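PDB 1QYI: hypothetical protein from Staphylococcus aureus subsp. aureus, which is of unknown function but belongs to the HAD-hydrolase-like family, and so may be a hydrolase acting on phosphorylated compounds. Local coordinates for residues A[4-9]-A[232-237]. Numbering follows the deposited sequence.
Sequences ILFDVD and FELGIA
I4 and F6 each turn both N-H and C=O toward strand 233-237, in the ladder of a parallel sheet. I4 N donates its N-H to E233 O at 3.0 Å, and I4 O takes the N-H of G235 in a more bent bond (136° at the hydrogen). F6 repeats the pattern two residues on: F6 N reaches G235 O at 2.7 Å, nearly straight, and F6 O accepts from A237 N at 2.9 Å. CA-H groups of L5 and I236 add contacts to G235 O and F6 O.

The apolar contacts lie mainly on the face carrying I4, F6, L234 and I236. I4 and L234 run side by side, with I4 CG2 against L234 CD2. I236 CD1 comes up to F6 CB (3.4 Å), while L234 CD2 lies at the edge of the F6 ring; helix 217-229 covers this face through L224. On the other face L5 CD2 lies over G235, which has no side chain, 4.0 Å from its CA. Past the strand, V8 CG2 meets I236 CG2 at 3.7 Å, the two side chains crossing at roughly a right angle.

At the C-terminal ends, D7 has CG anti to its backbone N (chi1 177°), which carries OD1 to 3.2 Å from A237 O. Both are acceptors, and K284 serves them unequally: its NZ hydrogen-bonds A237 O and makes only a weak, long ion pair with D7 OD1. D323 and D327 bring further carboxylates close to D7 OD2. D7, V8 and D9 form the Asp-Val-Asp run after the first strand, and the acidic cluster at D7 is consistent with a HAD-type active site at the C-terminal edge of a Rossmann-like sheet.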
loop_
_atom_site.group_PDB
_atom_site.type_symbol
_atom_site.label_atom_id
_atom_site.label_comp_id
_atom_site.label_asym_id
_atom_site.label_seq_id
_atom_site.Cartn_x
_atom_site.Cartn_y
_atom_site.Cartn_z
ATOM N N ILE A 4 1.725 20.618 14.221
ATOM C CA ILE A 4 2.384 20.224 12.992
ATOM C C ILE A 4 1.927 18.810 12.670
ATOM O O ILE A 4 2.271 17.870 13.370
ATOM C CB ILE A 4 3.911 20.292 13.134
ATOM C CG1 ILE A 4 4.561 19.621 11.923
ATOM C CG2 ILE A 4 4.317 19.646 14.427
ATOM C CD1 ILE A 4 6.041 19.927 11.797
ATOM N N LEU A 5 1.143 18.684 11.606
ATOM C CA LEU A 5 0.614 17.403 11.206
ATOM C C LEU A 5 1.494 16.727 10.165
ATOM O O LEU A 5 1.799 17.302 9.110
ATOM C CB LEU A 5 -0.809 17.573 10.678
ATOM C CG LEU A 5 -1.702 18.505 11.502
ATOM C CD1 LEU A 5 -3.077 18.560 10.874
ATOM C CD2 LEU A 5 -1.788 18.030 12.950
ATOM N N PHE A 6 1.885 15.489 10.479
ATOM C CA PHE A 6 2.752 14.665 9.636
ATOM C C PHE A 6 2.026 13.572 8.868
ATOM O O PHE A 6 0.991 13.056 9.295
ATOM C CB PHE A 6 3.814 13.987 10.502
ATOM C CG PHE A 6 4.927 14.898 10.938
ATOM C CD1 PHE A 6 5.972 15.200 10.063
ATOM C CD2 PHE A 6 4.944 15.436 12.228
ATOM C CE1 PHE A 6 7.019 16.015 10.460
ATOM C CE2 PHE A 6 5.984 16.253 12.639
ATOM C CZ PHE A 6 7.031 16.546 11.750
ATOM N N ASP A 7 2.589 13.220 7.719
ATOM C CA ASP A 7 2.063 12.133 6.901
ATOM C C ASP A 7 3.093 11.031 7.125
ATOM O O ASP A 7 4.221 11.327 7.512
ATOM C CB ASP A 7 2.009 12.534 5.429
ATOM C CG ASP A 7 1.526 11.408 4.536
ATOM O OD1 ASP A 7 0.727 10.567 4.997
ATOM O OD2 ASP A 7 1.938 11.364 3.360
ATOM N N VAL A 8 2.722 9.776 6.900
ATOM C CA VAL A 8 3.658 8.688 7.142
ATOM C C VAL A 8 4.464 8.276 5.917
ATOM O O VAL A 8 5.678 8.484 5.884
ATOM C CB VAL A 8 2.941 7.466 7.728
ATOM C CG1 VAL A 8 3.960 6.436 8.155
ATOM C CG2 VAL A 8 2.091 7.891 8.929
ATOM N N ASP A 9 3.814 7.702 4.911
ATOM C CA ASP A 9 4.559 7.310 3.732
ATOM C C ASP A 9 5.002 8.548 2.991
ATOM O O ASP A 9 4.243 9.512 2.862
ATOM C CB ASP A 9 3.739 6.415 2.796
ATOM C CG ASP A 9 3.486 5.030 3.378
ATOM O OD1 ASP A 9 4.354 4.513 4.120
ATOM O OD2 ASP A 9 2.419 4.453 3.074
ATOM N N PHE A 232 5.660 22.791 20.196
ATOM C CA PHE A 232 4.855 22.216 19.123
ATOM C C PHE A 232 4.130 20.938 19.494
ATOM O O PHE A 232 4.684 20.067 20.159
ATOM C CB PHE A 232 5.713 21.957 17.880
ATOM C CG PHE A 232 5.828 23.143 16.975
ATOM C CD1 PHE A 232 4.696 23.664 16.354
ATOM C CD2 PHE A 232 7.061 23.763 16.771
ATOM C CE1 PHE A 232 4.784 24.786 15.544
ATOM C CE2 PHE A 232 7.160 24.890 15.961
ATOM C CZ PHE A 232 6.019 25.403 15.347
ATOM N N GLU A 233 2.878 20.849 19.065
ATOM C CA GLU A 233 2.063 19.668 19.305
ATOM C C GLU A 233 2.130 18.863 18.004
ATOM O O GLU A 233 1.904 19.409 16.922
ATOM C CB GLU A 233 0.618 20.076 19.600
ATOM C CG GLU A 233 -0.106 19.160 20.577
ATOM C CD GLU A 233 0.466 19.253 21.981
ATOM O OE1 GLU A 233 0.431 20.366 22.565
ATOM O OE2 GLU A 233 0.947 18.215 22.502
ATOM N N LEU A 234 2.442 17.575 18.099
ATOM C CA LEU A 234 2.553 16.737 16.907
ATOM C C LEU A 234 1.278 15.956 16.556
ATOM O O LEU A 234 0.464 15.654 17.427
ATOM C CB LEU A 234 3.730 15.770 17.072
ATOM C CG LEU A 234 5.054 16.392 17.536
ATOM C CD1 LEU A 234 6.156 15.348 17.469
ATOM C CD2 LEU A 234 5.409 17.581 16.659
ATOM N N GLY A 235 1.114 15.649 15.270
ATOM C CA GLY A 235 -0.052 14.911 14.809
ATOM C C GLY A 235 0.211 14.058 13.574
ATOM O O GLY A 235 1.139 14.340 12.813
ATOM N N ILE A 236 -0.597 13.013 13.372
ATOM C CA ILE A 236 -0.446 12.118 12.215
ATOM C C ILE A 236 -1.736 11.864 11.409
ATOM O O ILE A 236 -2.770 11.525 11.980
ATOM C CB ILE A 236 0.102 10.717 12.635
ATOM C CG1 ILE A 236 1.521 10.843 13.180
ATOM C CG2 ILE A 236 0.166 9.789 11.424
ATOM C CD1 ILE A 236 2.517 11.318 12.150
ATOM N N ALA A 237 -1.645 12.026 10.090
ATOM C CA ALA A 237 -2.750 11.763 9.159
ATOM C C ALA A 237 -2.170 10.929 8.010
ATOM O O ALA A 237 -1.365 11.431 7.220
ATOM C CB ALA A 237 -3.336 13.075 8.611
#